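Local coordinates for putative exported protein (PDB 2PFZ) that binds pyroglutamic acid, probably as the extracytoplasmic solute receptor of a tripartite ATP-independent transport system, at residues T86-S91 with A118-G123; F92-A97 with D296-Q301; S182-F187 with S248-Q253. All blocks are in the same frame, centred on the assembly; numbering follows the deposited sequence.

Interaction 1. Residues T86-S91 with A118-G123; sequences TGYDAS and AWPPQG. With PCA (pyroglutamic acid), chain B.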
loop_
_atom_site.group_PDB
_atom_site.type_symbol
_atom_site.label_atom_id
_atom_site.label_comp_id
_atom_site.label_asym_id
_atom_site.label_seq_id
_atom_site.Cartn_x
_atom_site.Cartn_y
_atom_site.Cartn_z
ATOM N N THR A 86 4.388 -11.670 6.455
ATOM C CA THR A 86 4.109 -10.876 7.647
ATOM C C THR A 86 5.379 -10.188 8.168
ATOM O O THR A 86 5.545 -9.984 9.363
ATOM C CB THR A 86 3.525 -11.794 8.752
ATOM O OG1 THR A 86 4.430 -12.889 8.965
ATOM C CG2 THR A 86 2.146 -12.342 8.339
ATOM N N GLY A 87 6.272 -9.820 7.262
ATOM C CA GLY A 87 7.481 -9.079 7.628
ATOM C C GLY A 87 8.089 -8.505 6.367
ATOM O O GLY A 87 7.666 -8.864 5.270
ATOM N N TYR A 88 9.084 -7.628 6.525
ATOM C CA TYR A 88 9.719 -6.970 5.367
ATOM C C TYR A 88 10.405 -7.951 4.400
ATOM O O TYR A 88 10.293 -7.808 3.186
ATOM C CB TYR A 88 10.664 -5.867 5.825
ATOM C CG TYR A 88 9.946 -4.579 6.173
ATOM C CD1 TYR A 88 9.549 -3.692 5.168
ATOM C CD2 TYR A 88 9.612 -4.261 7.503
ATOM C CE1 TYR A 88 8.874 -2.496 5.462
ATOM C CE2 TYR A 88 8.939 -3.052 7.805
ATOM C CZ TYR A 88 8.572 -2.191 6.772
ATOM O OH TYR A 88 7.929 -1.001 7.054
ATOM N N ASP A 89 11.124 -8.937 4.919
ATOM C CA ASP A 89 11.792 -9.898 4.042
ATOM C C ASP A 89 10.794 -10.759 3.273
ATOM O O ASP A 89 10.917 -10.956 2.047
ATOM C CB ASP A 89 12.754 -10.785 4.847
ATOM C CG ASP A 89 13.411 -11.850 3.993
ATOM O OD1 ASP A 89 14.155 -11.485 3.068
ATOM O OD2 ASP A 89 13.173 -13.044 4.260
ATOM N N ALA A 90 9.802 -11.287 3.981
ATOM C CA ALA A 90 8.776 -12.087 3.295
ATOM C C ALA A 90 8.031 -11.224 2.295
ATOM O O ALA A 90 7.703 -11.669 1.186
ATOM C CB ALA A 90 7.813 -12.703 4.309
ATOM N N SER A 91 7.772 -9.972 2.662
ATOM C CA SER A 91 7.078 -9.047 1.764
ATOM C C SER A 91 7.902 -8.785 0.492
ATOM O O SER A 91 7.352 -8.790 -0.615
ATOM C CB SER A 91 6.821 -7.704 2.454
ATOM O OG SER A 91 6.208 -6.780 1.542
ATOM N N ALA A 118 6.783 -1.271 -0.021
ATOM C CA ALA A 118 5.835 -1.744 0.982
ATOM C C ALA A 118 5.574 -0.682 2.033
ATOM O O ALA A 118 6.501 -0.053 2.526
ATOM C CB ALA A 118 6.369 -3.008 1.664
ATOM N N TRP A 119 4.298 -0.504 2.364
ATOM C CA TRP A 119 3.882 0.174 3.590
ATOM C C TRP A 119 4.326 -0.714 4.765
ATOM O O TRP A 119 4.580 -1.905 4.582
ATOM C CB TRP A 119 2.351 0.276 3.631
ATOM C CG TRP A 119 1.728 1.340 2.755
ATOM C CD1 TRP A 119 1.333 1.209 1.457
ATOM C CD2 TRP A 119 1.383 2.657 3.154
ATOM N NE1 TRP A 119 0.755 2.376 1.008
ATOM C CE2 TRP A 119 0.793 3.297 2.030
ATOM C CE3 TRP A 119 1.542 3.381 4.338
ATOM C CZ2 TRP A 119 0.337 4.608 2.077
ATOM C CZ3 TRP A 119 1.095 4.690 4.380
ATOM C CH2 TRP A 119 0.487 5.287 3.259
ATOM N N PRO A 120 4.420 -0.139 5.980
ATOM C CA PRO A 120 4.748 -0.953 7.167
ATOM C C PRO A 120 3.690 -2.020 7.523
ATOM O O PRO A 120 2.562 -1.999 7.007
ATOM C CB PRO A 120 4.905 0.094 8.264
ATOM C CG PRO A 120 5.234 1.412 7.457
ATOM C CD PRO A 120 4.325 1.293 6.312
ATOM N N PRO A 121 4.075 -2.997 8.366
ATOM C CA PRO A 121 3.165 -4.099 8.688
ATOM C C PRO A 121 1.860 -3.635 9.309
ATOM O O PRO A 121 1.855 -2.729 10.150
ATOM C CB PRO A 121 3.982 -4.935 9.670
ATOM C CG PRO A 121 5.416 -4.647 9.278
ATOM C CD PRO A 121 5.387 -3.172 9.034
ATOM N N GLN A 122 0.771 -4.222 8.853
ATOM C CA GLN A 122 -0.555 -3.689 9.160
ATOM C C GLN A 122 -1.109 -4.197 10.462
ATOM O O GLN A 122 -1.188 -5.411 10.670
ATOM C CB GLN A 122 -1.527 -4.029 8.050
ATOM C CG GLN A 122 -1.006 -3.563 6.674
ATOM C CD GLN A 122 -1.198 -2.085 6.385
ATOM O OE1 GLN A 122 -0.227 -1.319 6.293
ATOM N NE2 GLN A 122 -2.421 -1.686 6.192
ATOM N N GLY A 123 -1.553 -3.257 11.302
ATOM C CA GLY A 123 -2.143 -3.610 12.590
ATOM C C GLY A 123 -3.550 -3.079 12.679
ATOM O O GLY A 123 -4.047 -2.467 11.737
HETATM N N PCA B . -1.849 3.269 4.971
HETATM C CA PCA B . -2.685 3.430 3.765
HETATM C CB PCA B . -2.729 2.137 2.951
HETATM C CG PCA B . -1.908 1.123 3.726
HETATM C CD PCA B . -1.374 1.907 4.889
HETATM O OE PCA B . -0.556 1.446 5.699
HETATM C C PCA B . -4.090 3.714 4.245
HETATM O O PCA B . -4.947 4.206 3.499
HETATM O OXT PCA B . -4.378 3.441 5.422
#
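The hydroxyl of Tyr88 pushes its oxygen against proline carbon: OH lies 3.2 Å from Pro120 CA and 3.4 Å from Pro120 CB, and no hydrogen bond crosses between 86-91 and 118-123. The polar end is nevertheless satisfied, because Tyr88 OH bonds to Ser243 OG of helix 222-256, a hydroxyl that is also bonded to Ala118 O. One outside serine therefore ties the tyrosine to the chain it packs on. A chi1 of -80° sets CG of Tyr88 anti to the carbonyl carbon, in the first turn of helix 88-107; the ring beyond it meets the two consecutive prolines. It runs beside Pro120, pointing the same way, but crosses Pro121 at about a right angle, where its CE2 meets Pro121 CD at 3.8 Å. One turn further along the helix, Ser91 points toward Ala118, and their contact, OG to CB, is a plain 3.8 Å touch. Gly87 is the N-cap, just before the helix, and its O accepts from Ser91 N at 2.8 Å.

Trp119 starts away from 86-91, and its indole meets the ligand. Pyroglutamic acid lies over one face of the indole, with the ligand's CD 3.3 Å above the plane and displaced toward the rim, while Trp119 NE1 is held by Asn208 OD1. Thus successive residues serve opposite sides of one loop, Pro120 and Pro121 receiving the helix and Trp119 the lactam. Because 118-123 links strand 111-118 to strand 123-126 of a different sheet, this is consistent with a cross-over segment lining the ligand cleft of a periplasmic binding protein.

Interaction 2. Residues F92-A97 with D296-Q301; sequences FKLYQA and DAYRKQ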
loop_
_atom_site.group_PDB
_atom_site.type_symbol
_atom_site.label_atom_id
_atom_site.label_comp_id
_atom_site.label_asym_id
_atom_site.label_seq_id
_atom_site.Cartn_x
_atom_site.Cartn_y
_atom_site.Cartn_z
ATOM N N PHE A 92 9.200 -8.526 0.651
ATOM C CA PHE A 92 10.049 -8.348 -0.542
ATOM C C PHE A 92 10.080 -9.611 -1.428
ATOM O O PHE A 92 10.042 -9.565 -2.665
ATOM C CB PHE A 92 11.468 -7.926 -0.165
ATOM C CG PHE A 92 12.241 -7.392 -1.338
ATOM C CD1 PHE A 92 12.031 -6.092 -1.770
ATOM C CD2 PHE A 92 13.121 -8.203 -2.031
ATOM C CE1 PHE A 92 12.695 -5.593 -2.874
ATOM C CE2 PHE A 92 13.803 -7.716 -3.133
ATOM C CZ PHE A 92 13.593 -6.409 -3.550
ATOM N N LYS A 93 10.172 -10.766 -0.813
ATOM C CA LYS A 93 10.113 -12.011 -1.586
ATOM C C LYS A 93 8.768 -12.235 -2.269
ATOM O O LYS A 93 8.714 -12.704 -3.413
ATOM C CB LYS A 93 10.486 -13.181 -0.689
ATOM C CG LYS A 93 11.946 -13.082 -0.285
ATOM C CD LYS A 93 12.395 -14.092 0.720
ATOM C CE LYS A 93 13.939 -14.096 0.701
ATOM N NZ LYS A 93 14.589 -14.218 2.028
ATOM N N LEU A 94 7.678 -11.868 -1.595
ATOM C CA LEU A 94 6.354 -11.964 -2.221
ATOM C C LEU A 94 6.308 -11.053 -3.424
ATOM O O LEU A 94 5.816 -11.422 -4.473
ATOM C CB LEU A 94 5.234 -11.584 -1.239
ATOM C CG LEU A 94 3.797 -11.757 -1.776
ATOM C CD1 LEU A 94 3.512 -13.223 -2.192
ATOM C CD2 LEU A 94 2.798 -11.288 -0.694
ATOM N N TYR A 95 6.815 -9.840 -3.246
ATOM C CA TYR A 95 6.927 -8.878 -4.339
ATOM C C TYR A 95 7.683 -9.453 -5.537
ATOM O O TYR A 95 7.207 -9.357 -6.675
ATOM C CB TYR A 95 7.632 -7.614 -3.813
ATOM C CG TYR A 95 8.058 -6.582 -4.871
ATOM C CD1 TYR A 95 7.336 -6.395 -6.063
ATOM C CD2 TYR A 95 9.167 -5.764 -4.637
ATOM C CE1 TYR A 95 7.733 -5.419 -7.013
ATOM C CE2 TYR A 95 9.578 -4.796 -5.590
ATOM C CZ TYR A 95 8.862 -4.643 -6.760
ATOM O OH TYR A 95 9.262 -3.656 -7.647
ATOM N N GLN A 96 8.871 -10.002 -5.302
ATOM C CA GLN A 96 9.681 -10.566 -6.394
ATOM C C GLN A 96 8.958 -11.669 -7.161
ATOM O O GLN A 96 9.042 -11.729 -8.386
ATOM C CB GLN A 96 11.029 -11.053 -5.854
ATOM C CG GLN A 96 11.938 -9.918 -5.345
ATOM C CD GLN A 96 12.097 -8.761 -6.335
ATOM O OE1 GLN A 96 11.586 -7.663 -6.119
ATOM N NE2 GLN A 96 12.824 -8.995 -7.402
ATOM N N ALA A 97 8.209 -12.504 -6.435
ATOM C CA ALA A 97 7.340 -13.533 -7.016
ATOM C C ALA A 97 6.197 -12.922 -7.875
ATOM O O ALA A 97 5.856 -13.423 -8.975
ATOM C CB ALA A 97 6.760 -14.375 -5.896
ATOM N N ASP A 296 3.810 -20.471 -5.844
ATOM C CA ASP A 296 4.950 -21.380 -5.921
ATOM C C ASP A 296 6.267 -20.632 -5.914
ATOM O O ASP A 296 7.167 -20.991 -5.146
ATOM C CB ASP A 296 4.862 -22.331 -7.126
ATOM C CG ASP A 296 3.736 -23.365 -6.993
ATOM O OD1 ASP A 296 3.122 -23.517 -5.909
ATOM O OD2 ASP A 296 3.466 -24.060 -7.983
ATOM N N ALA A 297 6.377 -19.571 -6.730
ATOM C CA ALA A 297 7.610 -18.765 -6.757
ATOM C C ALA A 297 7.896 -18.119 -5.415
ATOM O O ALA A 297 9.046 -18.021 -5.008
ATOM C CB ALA A 297 7.567 -17.696 -7.863
ATOM N N TYR A 298 6.847 -17.675 -4.722
ATOM C CA TYR A 298 7.025 -17.074 -3.400
ATOM C C TYR A 298 7.542 -18.109 -2.391
ATOM O O TYR A 298 8.397 -17.811 -1.540
ATOM C CB TYR A 298 5.699 -16.493 -2.920
ATOM C CG TYR A 298 5.675 -16.081 -1.470
ATOM C CD1 TYR A 298 6.570 -15.120 -0.985
ATOM C CD2 TYR A 298 4.768 -16.649 -0.578
ATOM C CE1 TYR A 298 6.561 -14.740 0.354
ATOM C CE2 TYR A 298 4.751 -16.269 0.771
ATOM C CZ TYR A 298 5.647 -15.312 1.217
ATOM O OH TYR A 298 5.658 -14.901 2.537
ATOM N N ARG A 299 6.987 -19.310 -2.485
ATOM C CA ARG A 299 7.317 -20.370 -1.547
ATOM C C ARG A 299 8.696 -20.958 -1.814
ATOM O O ARG A 299 9.244 -21.622 -0.938
ATOM C CB ARG A 299 6.237 -21.462 -1.537
ATOM C CG ARG A 299 4.947 -20.985 -0.920
ATOM C CD ARG A 299 3.875 -22.055 -0.903
ATOM N NE ARG A 299 2.690 -21.517 -0.248
ATOM C CZ ARG A 299 1.444 -21.941 -0.431
ATOM N NH1 ARG A 299 1.175 -22.951 -1.263
ATOM N NH2 ARG A 299 0.462 -21.345 0.231
ATOM N N LYS A 300 9.249 -20.686 -2.998
ATOM C CA LYS A 300 10.598 -21.123 -3.383
ATOM C C LYS A 300 11.683 -20.173 -2.900
ATOM O O LYS A 300 12.861 -20.498 -2.936
ATOM C CB LYS A 300 10.740 -21.189 -4.897
ATOM C CG LYS A 300 10.145 -22.395 -5.606
ATOM C CD LYS A 300 10.196 -22.064 -7.103
ATOM C CE LYS A 300 9.929 -23.245 -8.026
ATOM N NZ LYS A 300 10.299 -22.815 -9.400
ATOM N N GLN A 301 11.314 -18.979 -2.483
ATOM C CA GLN A 301 12.345 -18.028 -2.080
ATOM C C GLN A 301 12.812 -18.212 -0.645
ATOM O O GLN A 301 12.077 -18.722 0.210
ATOM C CB GLN A 301 11.886 -16.611 -2.342
ATOM C CG GLN A 301 11.749 -16.387 -3.814
ATOM C CD GLN A 301 11.302 -15.029 -4.129
ATOM O OE1 GLN A 301 10.104 -14.786 -4.250
ATOM N NE2 GLN A 301 12.253 -14.103 -4.253
ATOM O OXT GLN A 301 13.945 -17.861 -0.330
#
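Helix-to-helix packing between helix 88-107 and the C-terminal helix 289-299 is what this contact provides, with Tyr298 packed against Leu94 and Ala97, and Gln301, the last residue of the chain, on the outer side. The backbones come closest at Ala97 and Tyr298, whose CA atoms are 5.1 Å apart. Such proximity is possible because the side chain of Ala97 is a single methyl: Ala97 CB lies 3.5 Å from Tyr298 N and also touches Ala297 CB at 3.9 Å.

Beside this alanine pair, Leu94 meets the tyrosine ring. Its CG stands anti to the backbone N (chi1 -176°), and from that branch point CD1 lies over one face of the Tyr298 ring, 3.9 Å from the centroid and 20° off the ring normal, a CH-pi contact. Tyr298 CD1, a rim atom of the same ring, approaches Leu94 CA at 3.4 Å, so the phenol is wedged against both the backbone and the side chain of that leucine. The ring's outer end is fixed separately, by a hydrogen bond from Tyr298 OH to Leu84 O.

On the outer side the chains of Lys93 and Gln301 run antiparallel alongside one another, and Lys93 CD passes Gln301 CB at 4.0 Å. The terminal carboxylate is near the lysine but beyond salt-bridge range, with Lys93 NZ 4.4 Å from Gln301 OXT; the ammonium instead forms a salt bridge to Asp89.

Leu94 also packs on Leu78 and Ala85, and Tyr298 on Ala85, placing the loop before helix 88-107 alongside the contact. Phe92 and Tyr95 start away from 296-301; the Phe92 ring meets Trp240 edge-to-face and Tyr95 OH bonds to Glu236, both on helix 222-256, which puts helix 88-107 between that long helix and the C-terminal one.

Interaction 3. Residues S182-F187 with S248-Q253; sequences SGSTGF and SWYKEQ. With PCA (pyroglutamic acid), chain B.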
loop_
_atom_site.group_PDB
_atom_site.type_symbol
_atom_site.label_atom_id
_atom_site.label_comp_id
_atom_site.label_asym_id
_atom_site.label_seq_id
_atom_site.Cartn_x
_atom_site.Cartn_y
_atom_site.Cartn_z
ATOM N N SER A 182 -1.085 1.075 8.903
ATOM C CA SER A 182 0.266 1.130 9.426
ATOM C C SER A 182 0.339 2.160 10.562
ATOM O O SER A 182 -0.563 2.980 10.715
ATOM C CB SER A 182 1.225 1.530 8.315
ATOM O OG SER A 182 0.795 2.738 7.695
ATOM N N GLY A 183 1.398 2.090 11.368
ATOM C CA GLY A 183 1.701 3.147 12.329
ATOM C C GLY A 183 1.869 4.485 11.625
ATOM O O GLY A 183 1.502 5.531 12.179
ATOM N N SER A 184 2.461 4.439 10.427
ATOM C CA SER A 184 2.613 5.596 9.531
ATOM C C SER A 184 1.307 6.383 9.399
ATOM O O SER A 184 1.229 7.543 9.806
ATOM C CB SER A 184 3.101 5.128 8.152
ATOM O OG SER A 184 3.006 6.158 7.166
ATOM N N THR A 185 0.292 5.742 8.843
ATOM C CA THR A 185 -1.047 6.339 8.661
ATOM C C THR A 185 -1.681 6.768 9.967
ATOM O O THR A 185 -2.244 7.872 10.056
ATOM C CB THR A 185 -1.976 5.419 7.870
ATOM O OG1 THR A 185 -1.461 5.287 6.550
ATOM C CG2 THR A 185 -3.384 6.004 7.789
ATOM N N GLY A 186 -1.592 5.901 10.977
ATOM C CA GLY A 186 -2.081 6.259 12.322
ATOM C C GLY A 186 -1.501 7.567 12.816
ATOM O O GLY A 186 -2.233 8.446 13.280
ATOM N N PHE A 187 -0.180 7.702 12.717
ATOM C CA PHE A 187 0.495 8.921 13.148
ATOM C C PHE A 187 0.113 10.123 12.287
ATOM O O PHE A 187 -0.263 11.181 12.817
ATOM C CB PHE A 187 2.014 8.729 13.135
ATOM C CG PHE A 187 2.774 9.875 13.730
ATOM C CD1 PHE A 187 2.905 9.992 15.115
ATOM C CD2 PHE A 187 3.365 10.831 12.912
ATOM C CE1 PHE A 187 3.615 11.067 15.675
ATOM C CE2 PHE A 187 4.082 11.903 13.464
ATOM C CZ PHE A 187 4.207 12.006 14.853
ATOM N N SER A 248 9.498 1.510 13.539
ATOM C CA SER A 248 9.680 1.567 14.997
ATOM C C SER A 248 9.492 2.990 15.501
ATOM O O SER A 248 8.923 3.182 16.554
ATOM C CB SER A 248 11.036 1.024 15.442
ATOM O OG SER A 248 12.068 1.666 14.725
ATOM N N TRP A 249 9.945 3.987 14.736
ATOM C CA TRP A 249 9.765 5.390 15.138
ATOM C C TRP A 249 8.285 5.732 15.270
ATOM O O TRP A 249 7.886 6.390 16.231
ATOM C CB TRP A 249 10.495 6.344 14.170
ATOM C CG TRP A 249 10.522 7.784 14.631
ATOM C CD1 TRP A 249 11.497 8.402 15.356
ATOM C CD2 TRP A 249 9.524 8.773 14.375
ATOM N NE1 TRP A 249 11.164 9.726 15.578
ATOM C CE2 TRP A 249 9.952 9.975 14.988
ATOM C CE3 TRP A 249 8.291 8.757 13.700
ATOM C CZ2 TRP A 249 9.194 11.152 14.943
ATOM C CZ3 TRP A 249 7.537 9.933 13.645
ATOM C CH2 TRP A 249 7.995 11.115 14.276
ATOM N N TYR A 250 7.452 5.256 14.341
ATOM C CA TYR A 250 6.039 5.615 14.397
ATOM C C TYR A 250 5.378 4.964 15.591
ATOM O O TYR A 250 4.595 5.612 16.275
ATOM C CB TYR A 250 5.274 5.288 13.108
ATOM C CG TYR A 250 5.567 6.228 11.960
ATOM C CD1 TYR A 250 5.159 7.585 11.997
ATOM C CD2 TYR A 250 6.241 5.770 10.830
ATOM C CE1 TYR A 250 5.448 8.447 10.937
ATOM C CE2 TYR A 250 6.514 6.617 9.767
ATOM C CZ TYR A 250 6.121 7.944 9.826
ATOM O OH TYR A 250 6.433 8.760 8.766
ATOM N N LYS A 251 5.689 3.690 15.832
ATOM C CA LYS A 251 5.127 2.956 16.971
ATOM C C LYS A 251 5.440 3.631 18.319
ATOM O O LYS A 251 4.543 3.811 19.139
ATOM C CB LYS A 251 5.580 1.488 16.969
ATOM C CG LYS A 251 4.701 0.596 16.093
ATOM C CD LYS A 251 5.453 -0.482 15.350
ATOM C CE LYS A 251 6.398 -1.266 16.196
ATOM N NZ LYS A 251 6.778 -2.551 15.513
ATOM N N GLU A 252 6.699 4.022 18.518
ATOM C CA GLU A 252 7.133 4.687 19.750
ATOM C C GLU A 252 6.550 6.098 19.844
ATOM O O GLU A 252 6.220 6.561 20.925
ATOM C CB GLU A 252 8.670 4.737 19.841
ATOM C CG GLU A 252 9.356 3.365 19.933
ATOM C CD GLU A 252 8.889 2.548 21.118
ATOM O OE1 GLU A 252 9.012 3.032 22.258
ATOM O OE2 GLU A 252 8.379 1.424 20.906
ATOM N N GLN A 253 6.398 6.778 18.713
ATOM C CA GLN A 253 5.785 8.102 18.723
ATOM C C GLN A 253 4.287 8.014 19.027
ATOM O O GLN A 253 3.781 8.802 19.794
ATOM C CB GLN A 253 6.088 8.865 17.425
ATOM C CG GLN A 253 6.079 10.388 17.568
ATOM C CD GLN A 253 7.310 10.979 18.273
ATOM O OE1 GLN A 253 7.320 12.171 18.592
ATOM N NE2 GLN A 253 8.338 10.159 18.515
HETATM N N PCA B . -1.849 3.269 4.971
HETATM C CA PCA B . -2.685 3.430 3.765
HETATM C CB PCA B . -2.729 2.137 2.951
HETATM C CG PCA B . -1.908 1.123 3.726
HETATM C CD PCA B . -1.374 1.907 4.889
HETATM O OE PCA B . -0.556 1.446 5.699
HETATM C C PCA B . -4.090 3.714 4.245
HETATM O O PCA B . -4.947 4.206 3.499
HETATM O OXT PCA B . -4.378 3.441 5.422
HETATM O O HOH W 1 4.540 8.275 6.966
#
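Gly183 and Tyr250 bring their backbones together, with CA atoms 5.4 Å apart, and the densest packing builds around this point. Glycine has no side chain to intervene, so Tyr250 lies directly against the first turn of helix 183-188. Ser184 CA sits over the centre of the Tyr250 ring, 3.8 Å from its centroid, in a CH-pi contact, while Trp249 CE3 lies over the opposite face. Phe187 CB reaches Tyr250 CD1 at 3.5 Å, obliquely to the ring. A water joins the polar ends of two buried residues here, lying 2.6 Å from Ser184 OG and donating to Tyr250 OH at 2.7 Å. The two short helical segments run in roughly similar directions, 44° apart.

Outward, the packing gives way to a more exposed border formed by Trp249 and Gln253. Phe187 CG is anti to the backbone N (chi1 -173°), and the ring beyond it meets the indole of Trp249 edge-to-face: the tryptophan edge turns to the phenylalanine face, with ring centroids 5.3 Å apart and planes at 74°. Trp249 itself is solvent-exposed, and Gln253 NE2 lies above one face of its indole.

On the other side of helix 183-188 is the ligand. Ser182, the N-cap, uses OG twice, accepting from Thr185 N and donating to the lactam oxygen OE of pyroglutamic acid at 2.7 Å. Thr185 OG1 accepts from the ligand's N at 2.6 Å. The helix start is thus pressed between an aromatic cluster and the lactam; its N-terminal end would probably favour the carbonyl oxygen electrostatically. This N-capped helix start forms one wall of the pyroglutamic acid pocket of a DctP-type periplasmic binding protein.

In the fold
Interactions 1 and 3 meet at the pyroglutamic acid: their centres are 14 Å apart, and Trp119 CZ3 comes within 3.4 Å of Thr185 OG1, so the indole and the start of helix 183-188 form adjoining walls of one pocket, to which Ser181 and Arg142 add further bonds. Interaction 2 stands behind interaction 1 on the same helix, 88-107; their centres are also 14 Å apart, and Ala90 O touches Tyr298 CE1 at 3.4 Å. It has no direct role at the ligand, the Leu94 side chain being about 14 Å from it. Interactions 2 and 3 do not touch, with nearest atoms about 15 Å apart, although 182-187 and 248-253 both fall within the chain loop that interaction 2 closes.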